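Local coordinates for thioredoxin-like fold domain-containing protein (Enterococcus faecalis, PDB 1Z6M) that is of unknown function but has a thioredoxin-like fold, whose CxxC pattern at a helix start is consistent with a thiol-disulfide oxidoreductase, at residues E33-R38 with I66-K71; G79-H84 with E114-Y119; V29-F34 with G60-I65. All blocks are in the same frame, centred on the assembly; numbering follows the deposited sequence. Where two conformers were deposited one is given.

Contact 1: E33-R38 with I66-K71; sequences EFINVR and IKLFDK
Phe34 and Lys67 face each other across two adjacent parallel strands, and the lysine's aliphatic chain lies against the phenylalanine ring. Lys67 CD stands over one face, offset toward the rim, 3.4 Å from Phe34 CZ, a CH-pi contact. The chain runs extended as far as CE and bends only at its last torsion (chi4 -81°), where NZ is turned to Glu141, Thr18 and Asn15. A long lysine suits this place because its methylene CD can rest on the ring while its charge finds partners beyond it.

Ile35, Ile66 and Leu68 pack on the other face of the sheet. CG1 of Ile35, lodged between its own backbone N and carbonyl carbon (chi1 62°), comes within 3.6 Å of Leu68 CD2, the two side chains lying side by side; Ile35 CD1 meets Ile66 CG2 at 3.8 Å.

Between these two faces the backbones are joined by Lys67 N to Glu33 O (2.8 Å), Ile35 N to Lys67 O (3.1 Å) and Phe69 N to Ile35 O (2.8 Å). Past the last bridge Asn36 takes over: its ND2 donates to Phe69 O at 3.1 Å, 19° out of the amide plane, while its OD1 accepts from Arg38 N, an Asx turn. One side-chain amide thus joins the two chains just past the strand ends and shapes the turn at Arg38.

This buried pair belongs to the beta-alpha-beta unit of the thioredoxin fold. Helix 132-145 packs on the Phe34 and Phe69 side, whereas helix 40-58 meets Ile35 and Ile66 through Phe46, with Cys42 also touching Ile35.

Contact 2: G79-H84 with E114-Y119; sequences GNVMHH and EEVATY
Val81 and Val116 meet where helix 77-83 passes helix 113-123, the two segments running in roughly the same direction with axes 9.0 Å apart and a crossing angle of -38°. No hydrogen bond links them, and the contact is made by apolar side chains. Val81 points at the partner helix and sends CG1, anti to its backbone N (chi1 176°), to within 3.7 Å of Ala117 N; the same methyl lies 4.1 Å from Ala117 CB. Val116 points back, and its CG1 reaches Val81 CB at 3.8 Å, the two valines crossing at a slant. Short branched side chains suit such a position, since their methyls sit close to the backbone and bring the two helices into contact through short, stiff side chains, and the small Ala117 lets Val81 approach the helix backbone.

Both helices belong to the helical part inserted between strands 62-68 and 152-155 of the thioredoxin-like fold, as in DsbA-type relatives. Helix 105-108 borders the contact, its Trp108 touching Met82 and Val116.

Met82, a selenomethionine in the crystal, reaches farther than the valines. Its CB does not aim at helix 113-123, but a bend at chi2 (-72°) turns SE toward that helix, and CE, carried on beyond it, lies 3.8 Å from Tyr119 CD2 and equally close to Val116 O. Nearer its root, Met82 CG lies 3.9 Å from Val116 CG1. A flexible, unbranched selenoether chain (a thioether in the natural residue) suits this span from one helix to an aromatic ring on the other. The methyl comes obliquely to Tyr119, nearest CD2; the OH of that ring is hydrogen-bonded to Glu107, and the ring also meets Trp108.

Contact 3: V29-F34 with G60-I65; sequences VKMIEF and GKVERI
Glu33 OE1 is gripped by two donors, Arg64 NH2 at 2.8 Å and Trp45 NE1, while Arg64 NE takes the other oxygen, Glu33 OE2, at 2.7 Å. The bond from NH2 is almost straight and uses the syn lone pair of OE1. Arginine grips side-on in this salt bridge, and the two flat groups are nearly coplanar, only 12° apart, so both bonds are well directed at once. A turn at the third torsion of Arg64 (chi3 71°) swings NE across to the neighbouring strand. Phe46 and Leu53 of helix 40-58 touch Arg64.

On the opposite face of the sheet the chain of Lys30 bends at chi2, which turns CD toward Glu63, and its extended remainder carries NZ to Glu63 OE1 at 2.8 Å. The ammonium arrives on the anti side of that oxygen and 32° out of the carboxylate plane, and it also bonds to the carbonyls of Ser25 and Ala27.

Strands 29-35 and 62-68 run parallel here, with backbone bonds alternating between them, among them Met31 N to Glu63 O at 2.9 Å and Ile65 N to Met31 O at 2.8 Å. At the start of the pair Val29 N bonds to Lys61 O, just after Gly60, the first residue to leave helix 40-58, with the positive phi of a Schellman motif, which glycine adopts readily. Beta-branched Val29 and Val62 suit the extended backbone and pack through Val29 CB and Val62 CG2 at 4.0 Å; Met31 CB lies 4.1 Å from Val62 CG1, and its long chain continues to Leu169 and Ile173 of helix 166-173.

Since Glu33 and Arg64 are both buried, their mutual neutralisation probably offsets much of the cost of enclosing charge beneath a helix and would help keep both groups ionised.

Contacts 1 and 3 hold the same two strands, 29-35 and 62-68, and share Glu33 and Phe34; contact 1 lies near the centre of the chain, contact 3 farther out. Both are buried and backbone-bonded, yet contact 1 relies on apolar packing and an asparagine at the strand ends, while contact 3 adds salt bridges on both faces. Contact 2, between helices, is only partly buried and purely apolar. It lies on the other side of the chain's centre from contact 3, which it does not touch. Contact 1 joins it through Asp70, whose carboxylate probably bonds to His83 and His84, anchoring helix 77-83 to the loop after strand 62-68.

Contact 1: E33-R38 with I66-K71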
loop_
_atom_site.group_PDB
_atom_site.type_symbol
_atom_site.label_atom_id
_atom_site.label_comp_id
_atom_site.label_asym_id
_atom_site.label_seq_id
_atom_site.Cartn_x
_atom_site.Cartn_y
_atom_site.Cartn_z
ATOM N N GLU A 33 0.323 1.796 5.558
ATOM C CA GLU A 33 0.036 0.581 4.795
ATOM C C GLU A 33 1.209 0.231 3.903
ATOM O O GLU A 33 1.451 0.908 2.894
ATOM C CB GLU A 33 -1.223 0.766 3.925
ATOM C CG GLU A 33 -2.400 1.285 4.723
ATOM C CD GLU A 33 -3.638 1.601 3.916
ATOM O OE1 GLU A 33 -3.967 0.896 2.926
ATOM O OE2 GLU A 33 -4.314 2.561 4.317
ATOM N N PHE A 34 1.922 -0.836 4.249
ATOM C CA PHE A 34 2.969 -1.377 3.382
ATOM C C PHE A 34 2.322 -2.414 2.479
ATOM O O PHE A 34 1.805 -3.430 2.951
ATOM C CB PHE A 34 4.086 -2.037 4.205
ATOM C CG PHE A 34 4.975 -1.066 4.928
ATOM C CD1 PHE A 34 4.608 -0.553 6.176
ATOM C CD2 PHE A 34 6.180 -0.649 4.360
ATOM C CE1 PHE A 34 5.439 0.337 6.857
ATOM C CE2 PHE A 34 7.003 0.242 5.022
ATOM C CZ PHE A 34 6.637 0.740 6.263
ATOM N N ILE A 35 2.329 -2.142 1.180
ATOM C CA ILE A 35 1.658 -3.009 0.230
ATOM C C ILE A 35 2.497 -3.171 -1.037
ATOM O O ILE A 35 3.386 -2.363 -1.338
ATOM C CB ILE A 35 0.238 -2.505 -0.167
ATOM C CG1 ILE A 35 0.316 -1.151 -0.854
ATOM C CG2 ILE A 35 -0.736 -2.487 1.044
ATOM C CD1 ILE A 35 -0.993 -0.776 -1.554
ATOM N N ASN A 36 2.205 -4.229 -1.782
ATOM C CA ASN A 36 2.715 -4.368 -3.138
ATOM C C ASN A 36 1.497 -4.657 -4.008
ATOM O O ASN A 36 0.683 -5.524 -3.682
ATOM C CB ASN A 36 3.764 -5.489 -3.213
ATOM C CG ASN A 36 4.323 -5.679 -4.613
ATOM O OD1 ASN A 36 3.599 -6.061 -5.524
ATOM N ND2 ASN A 36 5.622 -5.417 -4.784
ATOM N N VAL A 37 1.342 -3.909 -5.091
ATOM C CA VAL A 37 0.095 -3.960 -5.860
ATOM C C VAL A 37 -0.120 -5.237 -6.643
ATOM O O VAL A 37 -1.213 -5.458 -7.152
ATOM C CB VAL A 37 -0.134 -2.740 -6.793
ATOM C CG1 VAL A 37 -0.258 -1.466 -5.993
ATOM C CG2 VAL A 37 0.929 -2.655 -7.904
ATOM N N ARG A 38 0.900 -6.095 -6.735
ATOM C CA ARG A 38 0.683 -7.419 -7.348
ATOM C C ARG A 38 0.216 -8.461 -6.339
ATOM O O ARG A 38 -0.225 -9.542 -6.701
ATOM C CB ARG A 38 1.931 -7.926 -8.076
ATOM C CG ARG A 38 1.615 -8.986 -9.154
ATOM C CD ARG A 38 1.904 -10.399 -8.703
ATOM N NE ARG A 38 1.411 -11.390 -9.664
ATOM C CZ ARG A 38 0.166 -11.860 -9.680
ATOM N NH1 ARG A 38 -0.724 -11.442 -8.795
ATOM N NH2 ARG A 38 -0.195 -12.756 -10.586
ATOM N N ILE A 66 0.261 5.371 2.266
ATOM C CA ILE A 66 0.405 4.137 1.511
ATOM C C ILE A 66 1.835 4.035 0.993
ATOM O O ILE A 66 2.284 4.897 0.214
ATOM C CB ILE A 66 -0.647 4.047 0.385
ATOM C CG1 ILE A 66 -2.065 4.049 0.986
ATOM C CG2 ILE A 66 -0.431 2.786 -0.461
ATOM C CD1 ILE A 66 -3.174 4.294 -0.031
ATOM N N LYS A 67 2.522 2.996 1.455
ATOM C CA LYS A 67 3.933 2.774 1.177
ATOM C C LYS A 67 4.063 1.619 0.207
ATOM O O LYS A 67 3.855 0.463 0.582
ATOM C CB LYS A 67 4.683 2.516 2.486
ATOM C CG LYS A 67 4.601 3.743 3.409
ATOM C CD LYS A 67 5.252 3.509 4.751
ATOM C CE LYS A 67 5.036 4.683 5.700
ATOM N NZ LYS A 67 5.990 5.831 5.476
ATOM N N LEU A 68 4.390 1.950 -1.038
ATOM C CA LEU A 68 4.486 0.942 -2.099
ATOM C C LEU A 68 5.854 0.291 -2.015
ATOM O O LEU A 68 6.876 0.906 -2.333
ATOM C CB LEU A 68 4.201 1.566 -3.466
ATOM C CG LEU A 68 2.804 2.193 -3.576
ATOM C CD1 LEU A 68 2.619 2.769 -4.965
ATOM C CD2 LEU A 68 1.689 1.212 -3.267
ATOM N N PHE A 69 5.843 -0.945 -1.520
ATOM C CA PHE A 69 7.041 -1.684 -1.135
ATOM C C PHE A 69 7.449 -2.566 -2.317
ATOM O O PHE A 69 6.799 -3.592 -2.604
ATOM C CB PHE A 69 6.653 -2.522 0.097
ATOM C CG PHE A 69 7.792 -3.189 0.849
ATOM C CD1 PHE A 69 9.122 -3.128 0.438
ATOM C CD2 PHE A 69 7.484 -3.939 1.985
ATOM C CE1 PHE A 69 10.118 -3.795 1.177
ATOM C CE2 PHE A 69 8.463 -4.591 2.707
ATOM C CZ PHE A 69 9.785 -4.528 2.300
ATOM N N ASP A 70 8.508 -2.157 -3.030
ATOM C CA ASP A 70 9.062 -3.030 -4.094
ATOM C C ASP A 70 9.718 -4.237 -3.440
ATOM O O ASP A 70 10.514 -4.085 -2.503
ATOM C CB ASP A 70 10.083 -2.363 -5.038
ATOM C CG ASP A 70 9.518 -1.164 -5.809
ATOM O OD1 ASP A 70 8.329 -0.761 -5.632
ATOM O OD2 ASP A 70 10.290 -0.638 -6.654
ATOM N N LYS A 71 9.411 -5.429 -3.948
ATOM C CA LYS A 71 9.815 -6.666 -3.292
ATOM C C LYS A 71 10.629 -7.529 -4.230
ATOM O O LYS A 71 10.569 -7.360 -5.443
ATOM C CB LYS A 71 8.580 -7.446 -2.829
ATOM C CG LYS A 71 7.767 -6.786 -1.726
ATOM C CD LYS A 71 8.502 -6.733 -0.391
ATOM C CE LYS A 71 8.664 -8.093 0.250
ATOM N NZ LYS A 71 9.745 -8.038 1.260
#

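Contact 2: G79-H84 with E114-Y119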
loop_
_atom_site.group_PDB
_atom_site.type_symbol
_atom_site.label_atom_id
_atom_site.label_comp_id
_atom_site.label_asym_id
_atom_site.label_seq_id
_atom_site.Cartn_x
_atom_site.Cartn_y
_atom_site.Cartn_z
ATOM N N GLY A 79 4.589 -6.185 -9.579
ATOM C CA GLY A 79 4.038 -5.078 -8.810
ATOM C C GLY A 79 4.999 -3.918 -8.732
ATOM O O GLY A 79 4.588 -2.762 -8.814
ATOM N N ASN A 80 6.285 -4.226 -8.579
ATOM C CA ASN A 80 7.293 -3.178 -8.533
ATOM C C ASN A 80 7.206 -2.255 -9.746
ATOM O O ASN A 80 7.300 -1.034 -9.620
ATOM C CB ASN A 80 8.718 -3.755 -8.467
ATOM C CG ASN A 80 8.968 -4.642 -7.255
ATOM O OD1 ASN A 80 8.109 -4.817 -6.393
ATOM N ND2 ASN A 80 10.176 -5.209 -7.193
ATOM N N VAL A 81 7.035 -2.850 -10.926
ATOM C CA VAL A 81 6.927 -2.074 -12.149
ATOM C C VAL A 81 5.737 -1.121 -12.031
ATOM O O VAL A 81 5.870 0.076 -12.283
ATOM C CB VAL A 81 6.746 -2.973 -13.393
ATOM C CG1 VAL A 81 6.550 -2.117 -14.645
ATOM C CG2 VAL A 81 7.941 -3.917 -13.567
HETATM N N MSE A 82 4.581 -1.648 -11.626
HETATM C CA MSE A 82 3.386 -0.828 -11.474
HETATM C C MSE A 82 3.550 0.316 -10.482
HETATM O O MSE A 82 3.026 1.409 -10.705
HETATM C CB MSE A 82 2.192 -1.704 -11.091
HETATM C CG MSE A 82 1.581 -2.451 -12.266
HETATM SE SE MSE A 82 0.647 -1.331 -13.413
HETATM C CE MSE A 82 0.254 -2.500 -14.758
ATOM N N HIS A 83 4.290 0.073 -9.401
ATOM C CA HIS A 83 4.540 1.106 -8.401
ATOM C C HIS A 83 5.189 2.342 -8.995
ATOM O O HIS A 83 5.067 3.436 -8.444
ATOM C CB HIS A 83 5.458 0.579 -7.312
ATOM C CG HIS A 83 4.838 -0.473 -6.452
ATOM N ND1 HIS A 83 5.572 -1.206 -5.552
ATOM C CD2 HIS A 83 3.558 -0.900 -6.339
ATOM C CE1 HIS A 83 4.769 -2.037 -4.910
ATOM N NE2 HIS A 83 3.543 -1.878 -5.376
ATOM N N HIS A 84 5.888 2.172 -10.112
ATOM C CA HIS A 84 6.640 3.273 -10.702
ATOM C C HIS A 84 5.809 4.115 -11.662
ATOM O O HIS A 84 6.333 5.064 -12.247
ATOM C CB HIS A 84 7.914 2.739 -11.364
ATOM C CG HIS A 84 8.716 1.861 -10.460
ATOM N ND1 HIS A 84 9.522 0.849 -10.929
ATOM C CD2 HIS A 84 8.801 1.813 -9.106
ATOM C CE1 HIS A 84 10.082 0.227 -9.905
ATOM N NE2 HIS A 84 9.654 0.788 -8.788
ATOM N N GLU A 114 8.811 -6.288 -18.806
ATOM C CA GLU A 114 8.631 -5.365 -19.929
ATOM C C GLU A 114 7.150 -5.225 -20.309
ATOM O O GLU A 114 6.674 -4.124 -20.589
ATOM C CB GLU A 114 9.472 -5.825 -21.132
ATOM C CG GLU A 114 9.276 -5.021 -22.409
ATOM C CD GLU A 114 10.089 -5.562 -23.570
ATOM O OE1 GLU A 114 10.785 -6.586 -23.389
ATOM O OE2 GLU A 114 10.026 -4.970 -24.668
ATOM N N GLU A 115 6.421 -6.336 -20.305
ATOM C CA GLU A 115 5.008 -6.307 -20.674
ATOM C C GLU A 115 4.129 -5.686 -19.590
ATOM O O GLU A 115 3.105 -5.110 -19.898
ATOM C CB GLU A 115 4.511 -7.696 -21.068
ATOM C CG GLU A 115 5.039 -8.187 -22.419
ATOM C CD GLU A 115 4.495 -7.405 -23.619
ATOM O OE1 GLU A 115 3.454 -6.723 -23.496
ATOM O OE2 GLU A 115 5.103 -7.486 -24.709
ATOM N N VAL A 116 4.561 -5.760 -18.327
ATOM C CA VAL A 116 3.825 -5.048 -17.289
ATOM C C VAL A 116 3.906 -3.543 -17.572
ATOM O O VAL A 116 2.906 -2.840 -17.461
ATOM C CB VAL A 116 4.342 -5.355 -15.867
ATOM C CG1 VAL A 116 3.601 -4.502 -14.843
ATOM C CG2 VAL A 116 4.178 -6.825 -15.536
ATOM N N ALA A 117 5.090 -3.057 -17.942
ATOM C CA ALA A 117 5.262 -1.653 -18.314
ATOM C C ALA A 117 4.360 -1.262 -19.486
ATOM O O ALA A 117 3.691 -0.221 -19.456
ATOM C CB ALA A 117 6.737 -1.364 -18.635
ATOM N N THR A 118 4.323 -2.114 -20.506
ATOM C CA THR A 118 3.490 -1.882 -21.677
ATOM C C THR A 118 2.018 -1.843 -21.275
ATOM O O THR A 118 1.275 -0.990 -21.741
ATOM C CB THR A 118 3.764 -2.965 -22.741
ATOM O OG1 THR A 118 5.135 -2.861 -23.150
ATOM C CG2 THR A 118 2.865 -2.796 -23.969
ATOM N N TYR A 119 1.616 -2.752 -20.395
ATOM C CA TYR A 119 0.239 -2.776 -19.901
ATOM C C TYR A 119 -0.095 -1.492 -19.134
ATOM O O TYR A 119 -1.171 -0.912 -19.315
ATOM C CB TYR A 119 0.018 -4.000 -19.013
ATOM C CG TYR A 119 -1.430 -4.241 -18.637
ATOM C CD1 TYR A 119 -2.202 -5.172 -19.329
ATOM C CD2 TYR A 119 -2.029 -3.535 -17.589
ATOM C CE1 TYR A 119 -3.528 -5.403 -18.977
ATOM C CE2 TYR A 119 -3.349 -3.752 -17.236
ATOM C CZ TYR A 119 -4.093 -4.684 -17.932
ATOM O OH TYR A 119 -5.407 -4.881 -17.570
#

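Contact 3: V29-F34 with G60-I65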
loop_
_atom_site.group_PDB
_atom_site.type_symbol
_atom_site.label_atom_id
_atom_site.label_comp_id
_atom_site.label_asym_id
_atom_site.label_seq_id
_atom_site.Cartn_x
_atom_site.Cartn_y
_atom_site.Cartn_z
ATOM N N VAL A 29 -5.897 9.974 13.233
ATOM C CA VAL A 29 -5.513 8.571 13.105
ATOM C C VAL A 29 -4.682 8.403 11.842
ATOM O O VAL A 29 -5.154 8.683 10.739
ATOM C CB VAL A 29 -6.737 7.631 13.111
ATOM C CG1 VAL A 29 -6.303 6.186 12.898
ATOM C CG2 VAL A 29 -7.516 7.778 14.422
ATOM N N LYS A 30 -3.439 7.960 12.020
ATOM C CA LYS A 30 -2.526 7.747 10.900
ATOM C C LYS A 30 -2.450 6.265 10.614
ATOM O O LYS A 30 -2.041 5.484 11.473
ATOM C CB LYS A 30 -1.128 8.280 11.229
ATOM C CG LYS A 30 -1.075 9.755 11.672
ATOM C CD LYS A 30 -1.678 10.700 10.638
ATOM C CE LYS A 30 -1.390 12.149 10.989
ATOM N NZ LYS A 30 -2.190 13.066 10.150
HETATM N N MSE A 31 -2.875 5.882 9.416
HETATM C CA MSE A 31 -2.909 4.481 9.005
HETATM C C MSE A 31 -1.791 4.249 8.004
HETATM O O MSE A 31 -1.841 4.779 6.898
HETATM C CB MSE A 31 -4.269 4.161 8.377
HETATM C CG MSE A 31 -4.433 2.713 7.914
HETATM SE SE MSE A 31 -6.137 2.325 7.298
HETATM C CE MSE A 31 -7.127 2.763 8.773
ATOM N N ILE A 32 -0.794 3.465 8.397
ATOM C CA ILE A 32 0.367 3.189 7.550
ATOM C C ILE A 32 0.190 1.832 6.881
ATOM O O ILE A 32 -0.073 0.838 7.553
ATOM C CB ILE A 32 1.664 3.244 8.394
ATOM C CG1 ILE A 32 1.952 4.698 8.825
ATOM C CG2 ILE A 32 2.853 2.674 7.622
ATOM C CD1 ILE A 32 2.889 4.827 10.008
ATOM N N GLU A 33 0.323 1.796 5.558
ATOM C CA GLU A 33 0.036 0.581 4.795
ATOM C C GLU A 33 1.209 0.231 3.903
ATOM O O GLU A 33 1.451 0.908 2.894
ATOM C CB GLU A 33 -1.223 0.766 3.925
ATOM C CG GLU A 33 -2.400 1.285 4.723
ATOM C CD GLU A 33 -3.638 1.601 3.916
ATOM O OE1 GLU A 33 -3.967 0.896 2.926
ATOM O OE2 GLU A 33 -4.314 2.561 4.317
ATOM N N PHE A 34 1.922 -0.836 4.249
ATOM C CA PHE A 34 2.969 -1.377 3.382
ATOM C C PHE A 34 2.322 -2.414 2.479
ATOM O O PHE A 34 1.805 -3.430 2.951
ATOM C CB PHE A 34 4.086 -2.037 4.205
ATOM C CG PHE A 34 4.975 -1.066 4.928
ATOM C CD1 PHE A 34 4.608 -0.553 6.176
ATOM C CD2 PHE A 34 6.180 -0.649 4.360
ATOM C CE1 PHE A 34 5.439 0.337 6.857
ATOM C CE2 PHE A 34 7.003 0.242 5.022
ATOM C CZ PHE A 34 6.637 0.740 6.263
ATOM N N GLY A 60 -12.548 12.981 8.085
ATOM C CA GLY A 60 -11.400 13.651 8.695
ATOM C C GLY A 60 -10.731 12.874 9.817
ATOM O O GLY A 60 -9.809 13.375 10.443
ATOM N N LYS A 61 -11.203 11.656 10.081
ATOM C CA LYS A 61 -10.683 10.844 11.178
ATOM C C LYS A 61 -9.333 10.210 10.840
ATOM O O LYS A 61 -8.444 10.157 11.690
ATOM C CB LYS A 61 -11.702 9.767 11.581
ATOM C CG LYS A 61 -11.271 8.831 12.698
ATOM C CD LYS A 61 -11.353 9.467 14.072
ATOM C CE LYS A 61 -11.234 8.382 15.132
ATOM N NZ LYS A 61 -11.558 8.813 16.511
ATOM N N VAL A 62 -9.189 9.744 9.602
ATOM C CA VAL A 62 -8.029 8.965 9.186
ATOM C C VAL A 62 -7.282 9.616 8.034
ATOM O O VAL A 62 -7.895 10.114 7.086
ATOM C CB VAL A 62 -8.468 7.538 8.757
ATOM C CG1 VAL A 62 -7.351 6.797 8.011
ATOM C CG2 VAL A 62 -8.940 6.730 9.956
ATOM N N GLU A 63 -5.954 9.614 8.140
ATOM C CA GLU A 63 -5.078 9.840 6.997
ATOM C C GLU A 63 -4.360 8.531 6.700
ATOM O O GLU A 63 -3.779 7.925 7.600
ATOM C CB GLU A 63 -4.037 10.917 7.301
ATOM C CG GLU A 63 -3.143 11.254 6.094
ATOM C CD GLU A 63 -1.977 12.180 6.415
ATOM O OE1 GLU A 63 -1.552 12.260 7.584
ATOM O OE2 GLU A 63 -1.467 12.831 5.472
ATOM N N ARG A 64 -4.408 8.094 5.446
ATOM C CA ARG A 64 -3.679 6.897 5.040
ATOM C C ARG A 64 -2.355 7.314 4.454
ATOM O O ARG A 64 -2.282 8.289 3.693
ATOM C CB ARG A 64 -4.452 6.110 3.992
ATOM C CG ARG A 64 -5.840 5.677 4.442
ATOM C CD ARG A 64 -6.651 5.163 3.265
ATOM N NE ARG A 64 -6.143 3.871 2.812
ATOM C CZ ARG A 64 -6.624 3.194 1.774
ATOM N NH1 ARG A 64 -7.610 3.694 1.039
ATOM N NH2 ARG A 64 -6.105 2.010 1.464
ATOM N N ILE A 65 -1.309 6.568 4.818
ATOM C CA ILE A 65 0.008 6.750 4.216
ATOM C C ILE A 65 0.390 5.416 3.588
ATOM O O ILE A 65 0.752 4.455 4.271
ATOM C CB ILE A 65 1.088 7.249 5.210
ATOM C CG1 ILE A 65 0.627 8.512 5.945
ATOM C CG2 ILE A 65 2.390 7.512 4.465
ATOM C CD1 ILE A 65 -0.080 8.239 7.285
#